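Local coordinates for protein ribulose-1,5-bisphosphate carboxylase/oxygenase large subunit (Rhodopseudomonas palustris, PDB 3QFW) that is a Rubisco-like protein that probably binds magnesium and carries out a Rubisco-related reaction, possibly other than the carboxylation of ribulose bisphosphate, at residues A280-N285 with I315-G320; S136-Q141 with D161-D166; H107-F112 with D306-L311; A152-L157 with R352-A357; S237-I242 with F276-T281. All blocks are in the same frame, centred on the assembly; numbering follows the deposited sequence.

How the contacts relate
From the N terminus, 107-112 opens contact 3, which closes far along the chain at 306-311 and ties a helix beyond the N-terminal sheet to the barrel. Contact 2 closes the short loop 136-166, nested inside that of contact 3. Contact 4 opens at 152-157, crosses both and closes near the C terminus at 352-357. Contact 5 (237-281) is nested inside the loops of contacts 3 and 4; contact 1 begins on its last residues, sharing Ala280 and Thr281, crosses contact 3 and is nested in contact 4. Contacts 1 and 2 pair barrel strands and meet at Val282 and Lys164, while contacts 3, 4 and 5 join helices and loops around them.

Contact 1: residues A280-N285 with I315-G320; sequences ATVFPN and IPTPAG
Ala280 CB packs on Ile315 CD1 at 3.9 Å, on the sheet face shared with Val282 and Thr317. At Thr281 the backbone ladder continues: Thr281 N donates to Ile315 O, and Thr281 O accepts from Thr317 N (2.8 Å). Ile315 O has a second donor, Thr317 OG1, which reaches it from the opposite face of the carbonyl plane to Thr281 N. The Thr281 hydroxyl bonds to Leu269 O. Val282 lies beside Thr317, its CA 3.2 Å from Thr317 O. Consecutive parallel bridges, with the axes at 31°, show neighbouring parallel strands, here of the family's TIM barrel, joined through helix 294-305 as a beta-alpha-beta crossover. Phe283 chi1 (63°) sets CG between the backbone N and carbonyl carbon, starting the ring toward Pro316 and Pro318. The ring takes Pro318 CA over one face, 4.0 Å from the centroid, while Pro316 CB meets Phe283 CE2 at the edge (3.7 Å). Leu300 of the crossover helix also touches this ring. Pro284 turns away from the partner strand and packs on Ile93 of the second subunit. Asn285 N bonds nearly straight to Ala319 O (2.7 Å, 174° at the hydrogen), and Asn285 OD1 to Tyr334 OH.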
# COMPACT_ATOMS: atom_id res chain seq x y z
N ALA B 280 -11.75 14.47 -5.49
CA ALA B 280 -12.64 14.12 -4.40
C ALA B 280 -12.03 12.97 -3.64
O ALA B 280 -11.24 12.20 -4.20
CB ALA B 280 -14.03 13.76 -4.91
N THR B 281 -12.37 12.84 -2.37
CA THR B 281 -11.78 11.78 -1.58
C THR B 281 -12.82 11.11 -0.68
O THR B 281 -13.46 11.76 0.16
CB THR B 281 -10.52 12.28 -0.82
OG1 THR B 281 -9.91 11.18 -0.15
CG2 THR B 281 -10.86 13.38 0.20
N VAL B 282 -13.00 9.81 -0.91
CA VAL B 282 -14.00 9.02 -0.20
C VAL B 282 -13.44 8.55 1.14
O VAL B 282 -12.28 8.18 1.24
CB VAL B 282 -14.43 7.79 -1.05
CG1 VAL B 282 -15.42 6.91 -0.30
CG2 VAL B 282 -14.99 8.24 -2.40
N PHE B 283 -14.27 8.58 2.18
CA PHE B 283 -13.88 8.11 3.51
C PHE B 283 -15.14 7.75 4.29
O PHE B 283 -16.22 8.32 4.05
CB PHE B 283 -13.09 9.18 4.27
CG PHE B 283 -13.88 10.45 4.55
CD1 PHE B 283 -14.43 10.68 5.80
CD2 PHE B 283 -14.04 11.40 3.56
CE1 PHE B 283 -15.14 11.85 6.06
CE2 PHE B 283 -14.76 12.58 3.81
CZ PHE B 283 -15.30 12.80 5.06
N PRO B 284 -15.01 6.80 5.21
CA PRO B 284 -16.15 6.37 6.02
C PRO B 284 -16.52 7.45 7.02
O PRO B 284 -15.67 7.94 7.78
CB PRO B 284 -15.64 5.10 6.71
CG PRO B 284 -14.15 5.21 6.69
CD PRO B 284 -13.80 5.97 5.45
N ASN B 285 -17.79 7.85 7.00
CA ASN B 285 -18.30 8.89 7.88
C ASN B 285 -18.26 8.37 9.31
O ASN B 285 -18.21 7.16 9.52
CB ASN B 285 -19.74 9.23 7.47
CG ASN B 285 -20.29 10.47 8.16
OD1 ASN B 285 -19.69 11.54 8.11
ND2 ASN B 285 -21.44 10.32 8.81
N ILE B 315 -12.81 17.73 -2.73
CA ILE B 315 -14.09 17.59 -2.03
C ILE B 315 -14.13 16.36 -1.13
O ILE B 315 -14.00 15.24 -1.61
CB ILE B 315 -15.31 17.49 -2.98
CG1 ILE B 315 -15.15 18.39 -4.21
CG2 ILE B 315 -16.60 17.80 -2.22
CD1 ILE B 315 -14.63 17.62 -5.41
N PRO B 316 -14.34 16.57 0.18
CA PRO B 316 -14.48 15.41 1.07
C PRO B 316 -15.76 14.68 0.72
O PRO B 316 -16.81 15.30 0.56
CB PRO B 316 -14.58 16.03 2.46
CG PRO B 316 -14.33 17.51 2.29
CD PRO B 316 -14.59 17.85 0.86
N THR B 317 -15.68 13.36 0.60
CA THR B 317 -16.83 12.58 0.18
C THR B 317 -17.15 11.47 1.16
O THR B 317 -16.73 10.32 0.98
CB THR B 317 -16.59 12.01 -1.22
OG1 THR B 317 -16.24 13.08 -2.11
CG2 THR B 317 -17.81 11.28 -1.73
N PRO B 318 -17.90 11.81 2.22
CA PRO B 318 -18.20 10.87 3.31
C PRO B 318 -19.13 9.77 2.84
O PRO B 318 -20.01 10.01 2.00
CB PRO B 318 -18.95 11.73 4.34
CG PRO B 318 -18.83 13.11 3.91
CD PRO B 318 -18.51 13.13 2.46
N ALA B 319 -18.96 8.59 3.42
CA ALA B 319 -19.76 7.42 3.07
C ALA B 319 -20.11 6.63 4.32
O ALA B 319 -19.34 6.57 5.27
CB ALA B 319 -19.03 6.55 2.07
N GLY B 320 -21.29 6.03 4.31
CA GLY B 320 -21.78 5.27 5.45
C GLY B 320 -23.28 5.15 5.35
O GLY B 320 -23.84 5.31 4.27

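Contact 2: residues S136-Q141 with D161-D166; sequences SALKPQ and DLIKDD
The carboxylates of Asp165 and Asp166 are the flat groups that touch across the contact, and each sets an oxygen against carbon atoms of 136-141. Asp166 OD2 lies 3.7 Å from Lys139 CG, the two side chains crossing at about a right angle, while Asp166 OD1 bonds to Gly168 N. Asp165 OD1 approaches Leu138 CD1 at 3.9 Å; this buried carboxylate is gripped elsewhere, OD1 by Tyr201 OH and OD2 by Arg180 and Asn204 N. Lys139 NZ forms its salt bridge with Glu35 of the second subunit.

On the face shared by Ser136, Leu138, Ile163 and Asp165, Leu138 CD2 packs on Ile163 CG2 (3.6 Å), and residues of helix 145-157 cover both. On the other face Ala137 CB meets Lys164 CG at 3.8 Å. The Lys164 chain bends at its last two torsions, and chi4 of -61° turns NZ back to donate to Asp165 O (3.0 Å). Parallel register is set by Ser136 N to Leu162 O, Lys164 N to Ser136 O (3.0 Å, 171° at the hydrogen) and Leu138 N to Lys164 O, with the donors nearly in line with the carbonyl bonds. Asp166 N to Leu138 O (3.1 Å, 137°) is more bent, where the strands end and the chain runs on to the cis peptide before Pro140.

This is a beta-alpha-beta crossover through helix 145-157 in the TIM barrel. Lys164 and Asp166 stand at the end of strand 162-165, where Rubisco has its carbamylated lysine and a metal-binding aspartate, so a related site is probable.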
# COMPACT_ATOMS: atom_id res chain seq x y z
N SER B 136 -23.63 8.36 -5.52
CA SER B 136 -24.01 6.99 -5.19
C SER B 136 -23.06 6.00 -5.84
O SER B 136 -22.35 6.34 -6.80
CB SER B 136 -25.44 6.69 -5.65
OG SER B 136 -25.92 5.51 -5.03
N ALA B 137 -23.04 4.78 -5.33
CA ALA B 137 -22.20 3.75 -5.92
C ALA B 137 -23.06 2.71 -6.63
O ALA B 137 -24.22 2.50 -6.28
CB ALA B 137 -21.33 3.09 -4.85
N LEU B 138 -22.48 2.10 -7.66
CA LEU B 138 -23.11 0.99 -8.36
C LEU B 138 -22.74 -0.32 -7.66
O LEU B 138 -21.57 -0.71 -7.62
CB LEU B 138 -22.65 0.94 -9.81
CG LEU B 138 -22.92 2.18 -10.67
CD1 LEU B 138 -22.41 1.93 -12.08
CD2 LEU B 138 -24.42 2.56 -10.68
N LYS B 139 -23.75 -0.97 -7.10
CA LYS B 139 -23.62 -2.23 -6.38
C LYS B 139 -24.89 -3.00 -6.66
O LYS B 139 -25.94 -2.39 -6.91
CB LYS B 139 -23.52 -1.96 -4.88
CG LYS B 139 -22.41 -1.01 -4.49
CD LYS B 139 -22.36 -0.80 -2.99
CE LYS B 139 -21.09 -0.06 -2.58
NZ LYS B 139 -21.01 0.18 -1.11
N PRO B 140 -24.83 -4.34 -6.59
CA PRO B 140 -23.68 -5.19 -6.24
C PRO B 140 -22.84 -5.63 -7.45
O PRO B 140 -23.35 -5.72 -8.56
CB PRO B 140 -24.35 -6.42 -5.61
CG PRO B 140 -25.65 -6.54 -6.35
CD PRO B 140 -26.09 -5.12 -6.67
N GLN B 141 -21.56 -5.93 -7.22
CA GLN B 141 -20.63 -6.27 -8.29
C GLN B 141 -20.90 -7.59 -9.05
O GLN B 141 -20.19 -7.92 -10.00
CB GLN B 141 -19.17 -6.26 -7.79
CG GLN B 141 -18.90 -7.12 -6.57
CD GLN B 141 -17.41 -7.43 -6.39
OE1 GLN B 141 -16.82 -7.13 -5.34
NE2 GLN B 141 -16.80 -8.03 -7.40
N ASP B 161 -25.24 13.90 -8.41
CA ASP B 161 -24.10 14.51 -9.09
C ASP B 161 -23.02 13.54 -9.60
O ASP B 161 -22.50 13.71 -10.71
CB ASP B 161 -23.45 15.57 -8.19
CG ASP B 161 -24.43 16.65 -7.78
OD1 ASP B 161 -24.88 17.41 -8.67
OD2 ASP B 161 -24.75 16.74 -6.57
N LEU B 162 -22.68 12.53 -8.80
CA LEU B 162 -21.63 11.59 -9.22
C LEU B 162 -21.99 10.13 -8.93
O LEU B 162 -22.41 9.78 -7.83
CB LEU B 162 -20.26 11.96 -8.62
CG LEU B 162 -19.02 11.11 -8.98
CD1 LEU B 162 -19.07 10.62 -10.42
CD2 LEU B 162 -17.71 11.87 -8.73
N ILE B 163 -21.83 9.31 -9.96
CA ILE B 163 -22.05 7.89 -9.87
C ILE B 163 -20.69 7.22 -9.99
O ILE B 163 -19.97 7.43 -10.96
CB ILE B 163 -22.99 7.41 -10.97
CG1 ILE B 163 -24.35 8.13 -10.83
CG2 ILE B 163 -23.14 5.89 -10.93
CD1 ILE B 163 -25.37 7.73 -11.84
N LYS B 164 -20.35 6.43 -8.98
CA LYS B 164 -19.06 5.76 -8.95
C LYS B 164 -19.28 4.26 -8.97
O LYS B 164 -20.30 3.76 -8.50
CB LYS B 164 -18.30 6.14 -7.68
CG LYS B 164 -18.98 5.66 -6.40
CD LYS B 164 -18.29 6.16 -5.13
CE LYS B 164 -17.02 5.40 -4.81
NZ LYS B 164 -17.21 3.92 -4.55
N ASP B 165 -18.30 3.53 -9.51
CA ASP B 165 -18.27 2.08 -9.38
C ASP B 165 -18.13 1.72 -7.91
O ASP B 165 -17.51 2.45 -7.13
CB ASP B 165 -17.07 1.50 -10.12
CG ASP B 165 -17.35 1.22 -11.58
OD1 ASP B 165 -18.52 1.33 -12.00
OD2 ASP B 165 -16.39 0.88 -12.30
N ASP B 166 -18.71 0.59 -7.53
CA ASP B 166 -18.25 -0.10 -6.34
C ASP B 166 -16.72 -0.14 -6.47
O ASP B 166 -16.19 -0.32 -7.57
CB ASP B 166 -18.84 -1.51 -6.32
CG ASP B 166 -18.40 -2.31 -5.11
OD1 ASP B 166 -17.19 -2.33 -4.79
OD2 ASP B 166 -19.26 -2.93 -4.47

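Contact 3: residues H107-F112 with D306-L311; sequences HYLTAF and DPFGKL
Leu109 sets its CD2 methyl over the centre of the Phe308 ring, 3.8 Å from the centroid and 13° off the normal, a CH-pi contact in which the methyl sits squarely on the face. Phe308 CG is anti to its backbone N (chi1 -174°), which starts the ring toward Leu109; Arg271 and Arg274 of helix 265-276 also touch this ring. Leu109 CD2 also lies 3.4 Å from Gly309 N, so one methyl meets both ring and backbone.

That backbone belongs to a type II' turn from Phe308 to Leu311, closed by Leu311 N bonding to Phe308 O (2.9 Å). Gly309 takes positive phi (44°), a conformation that favours glycine, and a CB there would also clash with Leu109 CD2. From the far end of the turn Leu311 returns to the helix: its CD1 packs on Leu109 CG at 3.9 Å, and its CD2 sits 3.6 Å from Leu109 O. Leu109 thus meets both Phe308 and Leu311, with no hydrogen bond across the contact.

The contact joins the helix that follows the N-terminal antiparallel sheet to a turn in the loop between helix 294-305 and strand 315-319 of the TIM barrel, an apolar seam between the two regions of the Rubisco-type large-subunit fold.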
# COMPACT_ATOMS: atom_id res chain seq x y z
N HIS B 107 8.16 23.68 -2.14
CA HIS B 107 8.53 23.12 -3.43
C HIS B 107 7.88 21.74 -3.69
O HIS B 107 7.69 21.35 -4.84
CB HIS B 107 10.05 23.10 -3.66
CG HIS B 107 10.76 21.93 -3.05
ND1 HIS B 107 11.42 22.01 -1.84
CD2 HIS B 107 10.93 20.66 -3.49
CE1 HIS B 107 11.97 20.84 -1.56
NE2 HIS B 107 11.68 20.00 -2.54
N TYR B 108 7.51 21.03 -2.63
CA TYR B 108 6.81 19.76 -2.79
C TYR B 108 5.39 19.99 -3.31
O TYR B 108 4.89 19.26 -4.16
CB TYR B 108 6.73 18.98 -1.48
CG TYR B 108 8.04 18.35 -1.08
CD1 TYR B 108 8.94 19.05 -0.30
CD2 TYR B 108 8.37 17.07 -1.49
CE1 TYR B 108 10.14 18.49 0.07
CE2 TYR B 108 9.59 16.50 -1.13
CZ TYR B 108 10.46 17.22 -0.34
OH TYR B 108 11.66 16.70 0.03
N LEU B 109 4.74 21.02 -2.79
CA LEU B 109 3.38 21.30 -3.22
C LEU B 109 3.35 21.69 -4.70
O LEU B 109 2.46 21.30 -5.43
CB LEU B 109 2.73 22.36 -2.34
CG LEU B 109 2.11 21.86 -1.03
CD1 LEU B 109 3.14 21.19 -0.11
CD2 LEU B 109 1.36 22.99 -0.32
N THR B 110 4.35 22.44 -5.15
CA THR B 110 4.35 22.90 -6.54
C THR B 110 4.65 21.73 -7.47
O THR B 110 4.05 21.60 -8.54
CB THR B 110 5.37 24.03 -6.78
OG1 THR B 110 5.19 25.06 -5.81
CG2 THR B 110 5.19 24.61 -8.17
N ALA B 111 5.57 20.88 -7.04
CA ALA B 111 5.97 19.71 -7.81
C ALA B 111 4.80 18.74 -7.99
O ALA B 111 4.53 18.30 -9.10
CB ALA B 111 7.14 19.02 -7.15
N PHE B 112 4.12 18.41 -6.90
CA PHE B 112 2.99 17.48 -6.97
C PHE B 112 1.75 18.11 -7.63
O PHE B 112 1.07 17.45 -8.42
CB PHE B 112 2.65 16.91 -5.58
CG PHE B 112 3.72 16.00 -5.00
CD1 PHE B 112 4.15 14.87 -5.71
CD2 PHE B 112 4.26 16.24 -3.75
CE1 PHE B 112 5.13 14.02 -5.17
CE2 PHE B 112 5.24 15.39 -3.20
CZ PHE B 112 5.67 14.27 -3.92
N ASP B 306 -8.99 23.12 3.10
CA ASP B 306 -8.40 24.37 3.57
C ASP B 306 -7.18 24.81 2.75
O ASP B 306 -6.62 24.02 1.99
CB ASP B 306 -8.08 24.28 5.06
CG ASP B 306 -9.33 24.17 5.92
OD1 ASP B 306 -10.44 24.39 5.38
OD2 ASP B 306 -9.22 23.85 7.12
N PRO B 307 -6.78 26.08 2.90
CA PRO B 307 -5.58 26.55 2.20
C PRO B 307 -4.42 25.58 2.39
O PRO B 307 -4.18 25.11 3.50
CB PRO B 307 -5.29 27.89 2.87
CG PRO B 307 -6.65 28.39 3.27
CD PRO B 307 -7.38 27.14 3.73
N PHE B 308 -3.70 25.31 1.31
CA PHE B 308 -2.62 24.34 1.27
C PHE B 308 -1.75 24.78 0.09
O PHE B 308 -2.04 24.46 -1.06
CB PHE B 308 -3.22 22.95 1.05
CG PHE B 308 -2.22 21.82 1.12
CD1 PHE B 308 -1.25 21.76 2.12
CD2 PHE B 308 -2.28 20.78 0.20
CE1 PHE B 308 -0.35 20.70 2.18
CE2 PHE B 308 -1.37 19.71 0.26
CZ PHE B 308 -0.42 19.69 1.25
N GLY B 309 -0.72 25.57 0.38
CA GLY B 309 -0.04 26.31 -0.68
C GLY B 309 -1.02 26.95 -1.65
O GLY B 309 -2.06 27.48 -1.25
N LYS B 310 -0.70 26.88 -2.94
CA LYS B 310 -1.56 27.35 -4.01
C LYS B 310 -2.46 26.25 -4.59
O LYS B 310 -3.01 26.42 -5.68
CB LYS B 310 -0.70 27.93 -5.14
CG LYS B 310 -0.07 29.28 -4.82
CD LYS B 310 1.09 29.59 -5.76
CE LYS B 310 2.34 28.81 -5.36
NZ LYS B 310 3.51 29.09 -6.24
N LEU B 311 -2.61 25.14 -3.86
CA LEU B 311 -3.32 23.97 -4.39
C LEU B 311 -4.84 24.03 -4.29
O LEU B 311 -5.38 24.47 -3.28
CB LEU B 311 -2.82 22.71 -3.70
CG LEU B 311 -1.31 22.50 -3.84
CD1 LEU B 311 -0.93 21.12 -3.35
CD2 LEU B 311 -0.91 22.69 -5.29

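Contact 4: residues A152-L157 with R352-A357; sequences AHQLAL and RLTEQA
Thr354 and Gln154 form the tight part of the contact: Thr354 OG1 donates to Gln154 O at 2.9 Å, and the CA atoms of the two residues are 5.0 Å apart. The hydroxyl comes from the side of the carbonyl, with a C=O...donor angle of 106°, rather than in line with it. Thr354 OG1 is anti to its own carbonyl carbon (chi1 -61°), the position from which it reaches Gln154 O. The methyl Thr354 CG2 separately meets Leu157 CB at 3.7 Å. Next to the hydrogen bond Leu353 lays CD2 against Gln154 CB at 3.4 Å, the two side chains crossing at about a right angle. Behind them Leu353 CD1 meets Leu155 CD2 (3.9 Å), and Leu155 continues inward to Ser136, Leu138 and Ile163 of the barrel strands.

Elsewhere the packing thins. Ala357 CB comes no closer than 4.5 Å to Leu155 O, one turn further along its helix. Gln154 lies along the partly exposed margin: its OE1 is 3.6 Å from Leu353 CB, while NE2 bonds to Ser150 O of its own helix. Arg352 and Glu355 face away from the partner helix and are exposed to solvent.

With segment axes 7.8 Å apart, these are helices running in the same general direction, inclined at 35°, on the outside of the TIM barrel, setting the C-terminal helix 353-366 beside helix 145-157, whose flanking strand 133-138 neighbours 339-341.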
# COMPACT_ATOMS: atom_id res chain seq x y z
N ALA B 152 -27.51 2.88 -12.85
CA ALA B 152 -26.92 4.20 -13.07
C ALA B 152 -27.93 5.16 -13.68
O ALA B 152 -27.99 6.34 -13.31
CB ALA B 152 -25.70 4.10 -13.97
N HIS B 153 -28.72 4.65 -14.62
CA HIS B 153 -29.71 5.47 -15.31
C HIS B 153 -30.74 5.99 -14.30
O HIS B 153 -31.09 7.18 -14.31
CB HIS B 153 -30.39 4.65 -16.41
CG HIS B 153 -31.28 5.45 -17.31
ND1 HIS B 153 -30.80 6.24 -18.33
CD2 HIS B 153 -32.63 5.59 -17.33
CE1 HIS B 153 -31.81 6.82 -18.96
NE2 HIS B 153 -32.93 6.44 -18.37
N GLN B 154 -31.21 5.11 -13.43
CA GLN B 154 -32.17 5.51 -12.42
C GLN B 154 -31.58 6.53 -11.45
O GLN B 154 -32.22 7.50 -11.10
CB GLN B 154 -32.73 4.29 -11.68
CG GLN B 154 -33.49 3.34 -12.60
CD GLN B 154 -33.64 1.94 -12.02
OE1 GLN B 154 -34.40 1.73 -11.08
NE2 GLN B 154 -32.92 0.98 -12.59
N LEU B 155 -30.33 6.32 -11.04
CA LEU B 155 -29.67 7.27 -10.15
C LEU B 155 -29.53 8.65 -10.81
O LEU B 155 -29.89 9.68 -10.23
CB LEU B 155 -28.31 6.73 -9.70
CG LEU B 155 -28.41 5.43 -8.90
CD1 LEU B 155 -27.05 4.74 -8.78
CD2 LEU B 155 -29.03 5.69 -7.54
N ALA B 156 -29.01 8.66 -12.03
CA ALA B 156 -28.76 9.91 -12.75
C ALA B 156 -30.08 10.64 -13.03
O ALA B 156 -30.14 11.87 -12.99
CB ALA B 156 -28.01 9.63 -14.05
N LEU B 157 -31.13 9.87 -13.27
CA LEU B 157 -32.46 10.45 -13.46
C LEU B 157 -32.90 11.23 -12.22
O LEU B 157 -33.64 12.20 -12.33
CB LEU B 157 -33.49 9.37 -13.81
CG LEU B 157 -33.77 9.16 -15.30
CD1 LEU B 157 -34.90 8.16 -15.50
CD2 LEU B 157 -34.12 10.49 -15.96
N ARG B 352 -38.63 2.43 -7.29
CA ARG B 352 -38.72 3.75 -6.66
C ARG B 352 -37.33 4.37 -6.46
O ARG B 352 -37.18 5.34 -5.73
CB ARG B 352 -39.47 3.65 -5.33
CG ARG B 352 -40.96 3.96 -5.46
CD ARG B 352 -41.81 3.15 -4.48
NE ARG B 352 -41.40 3.29 -3.09
CZ ARG B 352 -41.86 4.22 -2.26
NH1 ARG B 352 -42.76 5.11 -2.67
NH2 ARG B 352 -41.43 4.27 -1.00
N LEU B 353 -36.34 3.80 -7.14
CA LEU B 353 -34.96 4.26 -7.02
C LEU B 353 -34.82 5.72 -7.42
O LEU B 353 -34.25 6.53 -6.69
CB LEU B 353 -34.03 3.40 -7.88
CG LEU B 353 -32.54 3.72 -7.81
CD1 LEU B 353 -32.01 3.54 -6.39
CD2 LEU B 353 -31.74 2.86 -8.78
N THR B 354 -35.33 6.06 -8.60
CA THR B 354 -35.28 7.44 -9.08
C THR B 354 -36.04 8.36 -8.13
O THR B 354 -35.58 9.45 -7.82
CB THR B 354 -35.82 7.57 -10.51
OG1 THR B 354 -35.04 6.77 -11.40
CG2 THR B 354 -35.77 9.02 -10.98
N GLU B 355 -37.20 7.90 -7.67
CA GLU B 355 -37.99 8.68 -6.72
C GLU B 355 -37.24 8.94 -5.42
O GLU B 355 -37.17 10.09 -4.95
CB GLU B 355 -39.33 7.98 -6.44
CG GLU B 355 -40.14 8.64 -5.33
CD GLU B 355 -41.38 7.84 -4.98
OE1 GLU B 355 -41.57 6.75 -5.55
OE2 GLU B 355 -42.17 8.31 -4.12
N GLN B 356 -36.69 7.88 -4.84
CA GLN B 356 -35.97 7.99 -3.57
C GLN B 356 -34.67 8.77 -3.72
O GLN B 356 -34.25 9.45 -2.78
CB GLN B 356 -35.71 6.61 -2.97
CG GLN B 356 -36.97 5.82 -2.63
CD GLN B 356 -37.94 6.60 -1.75
OE1 GLN B 356 -37.55 7.54 -1.06
NE2 GLN B 356 -39.20 6.19 -1.76
N ALA B 357 -34.04 8.67 -4.88
CA ALA B 357 -32.83 9.43 -5.18
C ALA B 357 -33.14 10.92 -5.29
O ALA B 357 -32.38 11.77 -4.81
CB ALA B 357 -32.22 8.95 -6.47

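Contact 5: residues S237-I242 with F276-T281; sequences SNFHAI and FGADAT
His240 ND1 donates to Phe276 O at 2.8 Å, with 162° at the hydrogen. The oxygen lies close to the imidazole plane, at the ring edge, while the donor is tilted 27° from the carbonyl plane. His240 CG is anti to its backbone N (chi1 -171°), which starts the ring off the helix toward this acceptor, the carbonyl of the residue before Gly277. Gly277 ends helix 265-276 in a Schellman motif; at its backbone angles, with positive phi, a side chain would be jammed against the preceding carbonyl oxygen.

Phe239, one residue before His240, flanks the same bend with its ring edge. Phe276 CB lies in the ring plane, 3.9 Å from Phe239 CE2, and Ala278 N is likewise near the plane, 3.9 Å from Phe239 CZ. Ala278 CB packs on that CZ at 4.0 Å. The edge thus meets Phe276 CB and Ala278 on either side of the glycine.

The Phe276 ring itself leads away and, like the imidazole of His240, meets Phe112 of helix 106-112 edge-to-face. Pro80 of helix 80-88 touches both residues, Phe239 and Ala278 reach strand 250-253, and Asn238, on another side of helix 236-243, bonds Leu209 of the second subunit.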
# COMPACT_ATOMS: atom_id res chain seq x y z
N SER B 237 2.64 6.38 -6.42
CA SER B 237 3.40 6.91 -7.55
C SER B 237 2.64 6.72 -8.86
O SER B 237 2.61 7.62 -9.70
CB SER B 237 4.81 6.33 -7.63
OG SER B 237 5.62 6.83 -6.58
N ASN B 238 2.00 5.57 -9.04
CA ASN B 238 1.17 5.36 -10.23
C ASN B 238 -0.15 6.14 -10.23
O ASN B 238 -0.62 6.60 -11.28
CB ASN B 238 0.92 3.87 -10.41
CG ASN B 238 2.20 3.09 -10.39
OD1 ASN B 238 3.05 3.24 -11.26
ND2 ASN B 238 2.37 2.26 -9.36
N PHE B 239 -0.73 6.29 -9.04
CA PHE B 239 -1.91 7.14 -8.90
C PHE B 239 -1.57 8.53 -9.41
O PHE B 239 -2.31 9.11 -10.21
CB PHE B 239 -2.37 7.20 -7.44
CG PHE B 239 -3.42 8.28 -7.18
CD1 PHE B 239 -4.71 8.15 -7.68
CD2 PHE B 239 -3.10 9.40 -6.42
CE1 PHE B 239 -5.68 9.14 -7.44
CE2 PHE B 239 -4.06 10.40 -6.18
CZ PHE B 239 -5.36 10.26 -6.68
N HIS B 240 -0.42 9.05 -8.98
CA HIS B 240 -0.00 10.40 -9.38
C HIS B 240 0.22 10.47 -10.88
O HIS B 240 -0.14 11.46 -11.53
CB HIS B 240 1.27 10.77 -8.63
CG HIS B 240 1.68 12.19 -8.78
ND1 HIS B 240 0.81 13.25 -8.60
CD2 HIS B 240 2.88 12.74 -9.08
CE1 HIS B 240 1.46 14.39 -8.79
NE2 HIS B 240 2.72 14.11 -9.08
N ALA B 241 0.83 9.43 -11.44
CA ALA B 241 1.06 9.35 -12.88
C ALA B 241 -0.25 9.42 -13.66
O ALA B 241 -0.32 10.08 -14.70
CB ALA B 241 1.82 8.07 -13.23
N ILE B 242 -1.28 8.72 -13.18
CA ILE B 242 -2.59 8.75 -13.82
C ILE B 242 -3.23 10.13 -13.71
O ILE B 242 -3.87 10.60 -14.65
CB ILE B 242 -3.56 7.69 -13.24
CG1 ILE B 242 -3.25 6.31 -13.82
CG2 ILE B 242 -5.00 8.02 -13.57
CD1 ILE B 242 -3.56 6.19 -15.31
N PHE B 276 -1.43 14.64 -4.14
CA PHE B 276 -1.10 13.79 -5.28
C PHE B 276 -2.06 13.90 -6.47
O PHE B 276 -1.76 13.40 -7.56
CB PHE B 276 -0.97 12.32 -4.83
CG PHE B 276 0.18 12.09 -3.89
CD1 PHE B 276 1.32 12.87 -3.97
CD2 PHE B 276 0.10 11.11 -2.91
CE1 PHE B 276 2.39 12.65 -3.10
CE2 PHE B 276 1.16 10.90 -2.04
CZ PHE B 276 2.30 11.68 -2.13
N GLY B 277 -3.22 14.52 -6.25
CA GLY B 277 -4.12 14.87 -7.34
C GLY B 277 -5.59 14.50 -7.22
O GLY B 277 -6.33 14.63 -8.19
N ALA B 278 -6.02 14.02 -6.06
CA ALA B 278 -7.41 13.62 -5.92
C ALA B 278 -8.32 14.87 -5.92
O ALA B 278 -8.07 15.82 -5.19
CB ALA B 278 -7.60 12.83 -4.65
N ASP B 279 -9.37 14.86 -6.74
CA ASP B 279 -10.33 15.97 -6.75
C ASP B 279 -11.44 15.74 -5.75
O ASP B 279 -12.02 16.70 -5.21
CB ASP B 279 -10.91 16.17 -8.14
CG ASP B 279 -9.85 16.44 -9.18
OD1 ASP B 279 -9.20 17.50 -9.09
OD2 ASP B 279 -9.68 15.60 -10.08
N ALA B 280 -11.75 14.47 -5.49
CA ALA B 280 -12.64 14.12 -4.40
C ALA B 280 -12.03 12.97 -3.64
O ALA B 280 -11.24 12.20 -4.20
CB ALA B 280 -14.03 13.76 -4.91
N THR B 281 -12.37 12.84 -2.37
CA THR B 281 -11.78 11.78 -1.58
C THR B 281 -12.82 11.11 -0.68
O THR B 281 -13.46 11.76 0.16
CB THR B 281 -10.52 12.28 -0.82
OG1 THR B 281 -9.91 11.18 -0.15
CG2 THR B 281 -10.86 13.38 0.20